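Nucleoporin NUP170 (Chaetomium thermophilum, PDB 5HAX) is a nucleoporin, probably a scaffold component of the nuclear pore complex, that joins a beta-propeller to an alpha-helical region. Local coordinates at residues P298-A301 / T302-S305; C273-D276 / F277-A281; P24-D27 / S28-P32. All blocks are in the same frame, centred on the assembly; numbering follows the deposited sequence.

Contact 1: residues P298-A301 / T302-S305; sequences PIPA and TEAS
Pro300, Ala301 and Thr302 enter a tight helical turn, completed by Glu303 and Ala304, in the loop that joins antiparallel strands 293-298 and 307-313 of a beta-propeller blade. One carbonyl holds the turn together. Pro300 O accepts Glu303 N at 3.0 Å, which makes a beta turn, and Ala304 N at 3.2 Å, which adds the wider alpha-turn. The two donors come from different directions: Ala304 N lies in the carbonyl plane, whereas Glu303 N sits well above it.

Side chains then fold back on the proline. With chi1 at 57°, Thr302 OG1 stands between its own backbone N and carbonyl carbon, and this swings it against the pyrrolidine ring, 3.7 Å from Pro300 CG. On the Glu303 side, OE1 rests 3.5 Å from Pro300 CD. The carboxylate is gripped beyond the turn, OE1 by Ser387 OG and OE2 in a salt bridge to Arg385. A glycine in place of Pro300 would probably leave Thr302 OG1 and Glu303 OE1 without the ring they lean on and give the chain entering the turn more freedom to rotate.

Ile299 adds an apolar touch, its CG2 4.2 Å from Ala304 CB. Arg239 ties the loop down by donating to Ile299 O, Ala304 O and Ser305 O. Ala301 works mainly through its backbone: its N is bonded to Thr238 OG1, and its CA-H points at Ala304 O, with CA and that oxygen 3.4 Å apart and an angle of 153° at the hydrogen.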
loop_
_atom_site.group_PDB
_atom_site.type_symbol
_atom_site.label_atom_id
_atom_site.label_comp_id
_atom_site.label_asym_id
_atom_site.label_seq_id
_atom_site.Cartn_x
_atom_site.Cartn_y
_atom_site.Cartn_z
ATOM N N PRO A 298 -5.539 -7.129 9.635
ATOM C CA PRO A 298 -6.635 -7.471 8.720
ATOM C C PRO A 298 -6.169 -7.520 7.272
ATOM O O PRO A 298 -5.278 -6.777 6.854
ATOM C CB PRO A 298 -7.651 -6.344 8.940
ATOM C CG PRO A 298 -7.311 -5.771 10.275
ATOM C CD PRO A 298 -5.828 -5.895 10.386
ATOM N N ILE A 299 -6.786 -8.412 6.512
ATOM C CA ILE A 299 -6.570 -8.538 5.073
ATOM C C ILE A 299 -7.859 -8.106 4.381
ATOM O O ILE A 299 -8.905 -8.731 4.598
ATOM C CB ILE A 299 -6.184 -9.974 4.681
ATOM C CG1 ILE A 299 -4.893 -10.379 5.405
ATOM C CG2 ILE A 299 -6.011 -10.084 3.169
ATOM C CD1 ILE A 299 -4.538 -11.846 5.275
ATOM N N PRO A 300 -7.843 -7.057 3.559
ATOM C CA PRO A 300 -9.094 -6.540 2.996
ATOM C C PRO A 300 -9.655 -7.445 1.907
ATOM O O PRO A 300 -8.952 -8.260 1.304
ATOM C CB PRO A 300 -8.686 -5.176 2.430
ATOM C CG PRO A 300 -7.248 -5.342 2.080
ATOM C CD PRO A 300 -6.674 -6.282 3.105
ATOM N N ALA A 301 -10.957 -7.281 1.658
ATOM C CA ALA A 301 -11.635 -8.095 0.653
ATOM C C ALA A 301 -11.110 -7.816 -0.749
ATOM O O ALA A 301 -11.196 -8.682 -1.627
ATOM C CB ALA A 301 -13.143 -7.851 0.708
ATOM N N THR A 302 -10.571 -6.618 -0.980
ATOM C CA THR A 302 -9.969 -6.313 -2.274
ATOM C C THR A 302 -8.756 -7.191 -2.545
ATOM O O THR A 302 -8.444 -7.476 -3.708
ATOM C CB THR A 302 -9.571 -4.837 -2.328
ATOM O OG1 THR A 302 -8.679 -4.542 -1.247
ATOM C CG2 THR A 302 -10.800 -3.950 -2.217
ATOM N N GLU A 303 -8.069 -7.635 -1.492
ATOM C CA GLU A 303 -6.852 -8.424 -1.633
ATOM C C GLU A 303 -7.136 -9.920 -1.684
ATOM O O GLU A 303 -6.481 -10.648 -2.439
ATOM C CB GLU A 303 -5.893 -8.113 -0.480
ATOM C CG GLU A 303 -4.539 -8.799 -0.596
ATOM C CD GLU A 303 -3.518 -8.254 0.389
ATOM O OE1 GLU A 303 -3.915 -7.525 1.322
ATOM O OE2 GLU A 303 -2.318 -8.551 0.228
ATOM N N ALA A 304 -8.102 -10.394 -0.899
ATOM C CA ALA A 304 -8.397 -11.817 -0.831
ATOM C C ALA A 304 -9.832 -12.011 -0.366
ATOM O O ALA A 304 -10.320 -11.267 0.490
ATOM C CB ALA A 304 -7.431 -12.537 0.115
ATOM N N SER A 305 -10.497 -13.019 -0.931
ATOM C CA SER A 305 -11.881 -13.309 -0.571
ATOM C C SER A 305 -11.966 -14.100 0.730
ATOM O O SER A 305 -12.715 -13.730 1.642
ATOM C CB SER A 305 -12.561 -14.082 -1.701
ATOM O OG SER A 305 -13.841 -14.536 -1.306
#

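Contact 2: residues C273-D276 / F277-A281; sequences CLRD and FAHMA. With PO4 (phosphate ion), chain D.
Helix 270-279 links two blades of the propeller, following strand 263-268 and preceding strand 293-298, and its last turns bring residues 273-276 against 277-281. The backbone ladder is regular at first. Phe277 N donates to Cys273 O at 2.9 Å, and Ala278 N reaches Leu274 O at the same distance. Then it slackens: His279 N still bonds Arg275 O at 3.2 Å, but its second bond, to Asp276 O, is weak, as is the one from Met280 N to Asp276 O.

Arg275 and His279, one turn apart, run side by side and point the same way. Because His279 CG lies beside its own backbone N (chi1 -64°), the imidazole is laid back along the helix, and Arg275 O sits over one face, 3.2 Å above the ring plane and offset toward the rim. The aliphatic part of the arginine touches the same ring, with Arg275 CG 3.8 Å from His279 NE2. Farther out the two flat groups diverge, their planes 63° apart, and the guanidinium turns its edge to a phosphate ion, probably taken up from the crystallisation liquor. Arg275 NE (3.1 Å) and NH2 (2.9 Å) both grip the single oxygen O1, a fork that holds the guanidinium edge toward the ion in this crystal; Ser272 OG also binds this ion.

Asp276 and Phe277 anchor the helix to the protein. Asp276 OD1 makes a salt bridge with Lys268 and accepts Leu344 N from strand 341-348, while the Phe277 ring meets Phe287 edge-to-face. This is an alpha-helix whose i to i+4 bonds weaken as the chain passes into loop, here on a connection between propeller blades.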
loop_
_atom_site.group_PDB
_atom_site.type_symbol
_atom_site.label_atom_id
_atom_site.label_comp_id
_atom_site.label_asym_id
_atom_site.label_seq_id
_atom_site.Cartn_x
_atom_site.Cartn_y
_atom_site.Cartn_z
ATOM N N CYS A 273 -7.457 -22.270 17.538
ATOM C CA CYS A 273 -6.347 -22.145 16.599
ATOM C C CYS A 273 -5.434 -23.362 16.661
ATOM O O CYS A 273 -5.021 -23.894 15.621
ATOM C CB CYS A 273 -5.550 -20.874 16.893
ATOM S SG CYS A 273 -6.384 -19.338 16.440
ATOM N N LEU A 274 -5.107 -23.818 17.873
ATOM C CA LEU A 274 -4.223 -24.969 18.023
ATOM C C LEU A 274 -4.864 -26.246 17.496
ATOM O O LEU A 274 -4.162 -27.114 16.962
ATOM C CB LEU A 274 -3.835 -25.138 19.490
ATOM C CG LEU A 274 -2.828 -24.115 20.015
ATOM C CD1 LEU A 274 -2.831 -24.078 21.533
ATOM C CD2 LEU A 274 -1.435 -24.433 19.495
ATOM N N ARG A 275 -6.182 -26.384 17.635
ATOM C CA ARG A 275 -6.861 -27.560 17.103
ATOM C C ARG A 275 -6.818 -27.569 15.578
ATOM O O ARG A 275 -6.522 -28.601 14.964
ATOM C CB ARG A 275 -8.300 -27.609 17.616
ATOM C CG ARG A 275 -9.066 -28.841 17.171
ATOM C CD ARG A 275 -10.289 -29.098 18.040
ATOM N NE ARG A 275 -10.978 -27.861 18.405
ATOM C CZ ARG A 275 -10.869 -27.248 19.582
ATOM N NH1 ARG A 275 -10.097 -27.750 20.538
ATOM N NH2 ARG A 275 -11.542 -26.127 19.808
ATOM N N ASP A 276 -7.109 -26.427 14.949
ATOM C CA ASP A 276 -6.936 -26.311 13.504
ATOM C C ASP A 276 -5.515 -26.680 13.103
ATOM O O ASP A 276 -5.298 -27.447 12.159
ATOM C CB ASP A 276 -7.250 -24.887 13.038
ATOM C CG ASP A 276 -8.689 -24.488 13.283
ATOM O OD1 ASP A 276 -8.980 -23.271 13.262
ATOM O OD2 ASP A 276 -9.533 -25.384 13.497
ATOM N N PHE A 277 -4.534 -26.140 13.826
ATOM C CA PHE A 277 -3.133 -26.392 13.511
ATOM C C PHE A 277 -2.804 -27.878 13.592
ATOM O O PHE A 277 -2.029 -28.395 12.778
ATOM C CB PHE A 277 -2.253 -25.584 14.464
ATOM C CG PHE A 277 -0.787 -25.671 14.166
ATOM C CD1 PHE A 277 -0.286 -25.249 12.946
ATOM C CD2 PHE A 277 0.096 -26.147 15.119
ATOM C CE1 PHE A 277 1.067 -25.320 12.677
ATOM C CE2 PHE A 277 1.449 -26.217 14.857
ATOM C CZ PHE A 277 1.935 -25.802 13.632
ATOM N N ALA A 278 -3.389 -28.583 14.563
ATOM C CA ALA A 278 -3.108 -30.008 14.715
ATOM C C ALA A 278 -3.688 -30.820 13.566
ATOM O O ALA A 278 -3.131 -31.863 13.206
ATOM C CB ALA A 278 -3.659 -30.512 16.050
ATOM N N HIS A 279 -4.796 -30.364 12.981
ATOM C CA HIS A 279 -5.395 -31.043 11.841
ATOM C C HIS A 279 -4.632 -30.805 10.545
ATOM O O HIS A 279 -4.907 -31.485 9.551
ATOM C CB HIS A 279 -6.849 -30.594 11.667
ATOM C CG HIS A 279 -7.738 -30.970 12.812
ATOM N ND1 HIS A 279 -9.097 -30.735 12.810
ATOM C CD2 HIS A 279 -7.463 -31.564 13.998
ATOM C CE1 HIS A 279 -9.620 -31.168 13.943
ATOM N NE2 HIS A 279 -8.649 -31.675 14.681
ATOM N N MET A 280 -3.689 -29.866 10.531
ATOM C CA MET A 280 -2.861 -29.640 9.360
ATOM C C MET A 280 -1.818 -30.745 9.234
ATOM O O MET A 280 -1.502 -31.454 10.194
ATOM C CB MET A 280 -2.176 -28.275 9.441
ATOM C CG MET A 280 -3.144 -27.112 9.584
ATOM S SD MET A 280 -2.322 -25.515 9.754
ATOM C CE MET A 280 -1.698 -25.284 8.093
ATOM N N ALA A 281 -1.281 -30.888 8.021
ATOM C CA ALA A 281 -0.305 -31.943 7.766
ATOM C C ALA A 281 0.976 -31.721 8.559
ATOM O O ALA A 281 1.588 -32.682 9.038
ATOM C CB ALA A 281 0.000 -32.022 6.271
HETATM P P PO4 D . -13.741 -25.292 16.803
HETATM O O1 PO4 D . -12.256 -25.420 17.048
HETATM O O2 PO4 D . -14.307 -24.190 17.668
HETATM O O3 PO4 D . -14.413 -26.599 17.150
HETATM O O4 PO4 D . -13.984 -24.971 15.348
#

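Contact 3: residues P24-D27 / S28-P32; sequences PDLD and SYCRP. With EDO (1,2-ethanediol), chain G.
Asp25 CG stands between its backbone N and carbonyl carbon (chi1 57°), and Ser28 OG lies beside its own backbone N (chi1 -61°); together these settings bring the hydroxyl up to the carboxylate, three residues apart round the turn. Ser28 OG donates to Asp25 OD2 at 2.7 Å, meeting that oxygen from above the carboxylate plane. A second bond, Ser28 N to Asp25 O at 2.9 Å, pins the same residue through its backbone.

These bonds open the short, weakly bonded helix 26-29, a single turn just ahead of strand 33-35, which adds to the edge of a propeller sheet in parallel with strand 341-348. Cys30 N closes the turn on Leu26 O (3.0 Å), reaching the oxygen almost end-on to the carbonyl.

The Tyr29 ring folds back across Leu26. Leu26 O lies over one face, off toward the rim, and Leu26 CA makes an off-centre CH-pi contact. The leucine's CD1 touches the phenol end, 3.6 Å from Tyr29 CZ, and also Cys30 SG at 3.9 Å.

Asp27 aims its carboxylate out of the turn at Lys306 N and Leu307 N, and Arg31 NH2 is bonded to Ser421 O and Leu423 O. A 1,2-ethanediol molecule, probably from the crystallisation liquor, bridges two backbone carbonyls: its O1 bonds Asp27 O and its O2 bonds Cys30 O, each at 2.7 Å.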
loop_
_atom_site.group_PDB
_atom_site.type_symbol
_atom_site.label_atom_id
_atom_site.label_comp_id
_atom_site.label_asym_id
_atom_site.label_seq_id
_atom_site.Cartn_x
_atom_site.Cartn_y
_atom_site.Cartn_z
ATOM N N PRO A 24 -1.780 -13.752 -9.673
ATOM C CA PRO A 24 -2.485 -14.609 -8.707
ATOM C C PRO A 24 -2.940 -13.859 -7.461
ATOM O O PRO A 24 -2.227 -13.010 -6.923
ATOM C CB PRO A 24 -1.442 -15.676 -8.359
ATOM C CG PRO A 24 -0.543 -15.728 -9.530
ATOM C CD PRO A 24 -0.488 -14.333 -10.078
ATOM N N ASP A 25 -4.145 -14.192 -7.004
ATOM C CA ASP A 25 -4.672 -13.662 -5.758
ATOM C C ASP A 25 -4.060 -14.394 -4.567
ATOM O O ASP A 25 -3.523 -15.498 -4.691
ATOM C CB ASP A 25 -6.195 -13.787 -5.720
ATOM C CG ASP A 25 -6.670 -15.216 -5.912
ATOM O OD1 ASP A 25 -6.927 -15.900 -4.902
ATOM O OD2 ASP A 25 -6.784 -15.658 -7.074
ATOM N N LEU A 26 -4.157 -13.758 -3.396
ATOM C CA LEU A 26 -3.516 -14.287 -2.195
ATOM C C LEU A 26 -4.012 -15.690 -1.862
ATOM O O LEU A 26 -3.214 -16.565 -1.507
ATOM C CB LEU A 26 -3.764 -13.347 -1.016
ATOM C CG LEU A 26 -3.028 -13.706 0.277
ATOM C CD1 LEU A 26 -1.545 -13.412 0.130
ATOM C CD2 LEU A 26 -3.617 -12.964 1.467
ATOM N N ASP A 27 -5.328 -15.920 -1.951
ATOM C CA ASP A 27 -5.875 -17.242 -1.649
ATOM C C ASP A 27 -5.247 -18.326 -2.514
ATOM O O ASP A 27 -5.184 -19.489 -2.099
ATOM C CB ASP A 27 -7.394 -17.255 -1.850
ATOM C CG ASP A 27 -8.137 -16.431 -0.814
ATOM O OD1 ASP A 27 -9.301 -16.064 -1.078
ATOM O OD2 ASP A 27 -7.569 -16.151 0.262
ATOM N N SER A 28 -4.773 -17.968 -3.709
ATOM C CA SER A 28 -4.330 -18.972 -4.671
ATOM C C SER A 28 -2.926 -19.483 -4.379
ATOM O O SER A 28 -2.625 -20.640 -4.694
ATOM C CB SER A 28 -4.384 -18.404 -6.088
ATOM O OG SER A 28 -5.709 -18.042 -6.436
ATOM N N TYR A 29 -2.054 -18.654 -3.799
ATOM C CA TYR A 29 -0.718 -19.097 -3.424
ATOM C C TYR A 29 -0.534 -19.208 -1.917
ATOM O O TYR A 29 0.579 -19.500 -1.462
ATOM C CB TYR A 29 0.353 -18.176 -4.039
ATOM C CG TYR A 29 0.419 -16.745 -3.545
ATOM C CD1 TYR A 29 -0.169 -15.711 -4.264
ATOM C CD2 TYR A 29 1.121 -16.418 -2.391
ATOM C CE1 TYR A 29 -0.088 -14.399 -3.830
ATOM C CE2 TYR A 29 1.207 -15.112 -1.950
ATOM C CZ TYR A 29 0.604 -14.107 -2.673
ATOM O OH TYR A 29 0.694 -12.806 -2.232
ATOM N N CYS A 30 -1.598 -19.007 -1.136
ATOM C CA CYS A 30 -1.607 -19.340 0.283
ATOM C C CYS A 30 -2.707 -20.359 0.545
ATOM O O CYS A 30 -3.535 -20.179 1.443
ATOM C CB CYS A 30 -1.810 -18.087 1.143
ATOM S SG CYS A 30 -0.403 -16.954 1.161
ATOM N N ARG A 31 -2.729 -21.426 -0.251
ATOM C CA ARG A 31 -3.739 -22.457 -0.101
ATOM C C ARG A 31 -3.522 -23.216 1.204
ATOM O O ARG A 31 -2.439 -23.158 1.791
ATOM C CB ARG A 31 -3.694 -23.421 -1.284
ATOM C CG ARG A 31 -4.240 -22.850 -2.582
ATOM C CD ARG A 31 -3.916 -23.763 -3.747
ATOM N NE ARG A 31 -2.479 -23.817 -4.002
ATOM C CZ ARG A 31 -1.873 -24.770 -4.702
ATOM N NH1 ARG A 31 -2.574 -25.771 -5.222
ATOM N NH2 ARG A 31 -0.559 -24.728 -4.877
ATOM N N PRO A 32 -4.541 -23.931 1.678
ATOM C CA PRO A 32 -4.398 -24.689 2.929
ATOM C C PRO A 32 -3.134 -25.535 2.935
ATOM O O PRO A 32 -2.870 -26.302 2.007
ATOM C CB PRO A 32 -5.664 -25.549 2.962
ATOM C CG PRO A 32 -6.671 -24.752 2.204
ATOM C CD PRO A 32 -5.907 -24.023 1.130
HETATM C C1 EDO G . -7.430 -19.885 0.929
HETATM O O1 EDO G . -6.645 -20.469 -0.116
HETATM C C2 EDO G . -7.280 -20.708 2.203
HETATM O O2 EDO G . -5.890 -20.847 2.521
#

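Contacts 1 and 3 are neighbours, their centres about 12 Å apart, and they meet directly: Leu26 CB lies 3.9 Å from Ala304 CB, Leu26 CD2 is 4.1 Å from Ile299 CD1, and Asp27 OD1 takes a weak hydrogen bond from Ser305 N. Helix 26-29 thus packs on the hairpin loop between strands 293-298 and 307-313. Contact 2 stands apart, its centre about 23 Å from that of contact 1 and 19 Å from that of contact 3, though its nearest atoms come within about 5 Å of contact 3. Strand 341-348 connects these two, touched by Asp276 and by Cys30. Each also holds a small molecule, phosphate in contact 2 and ethanediol in contact 3.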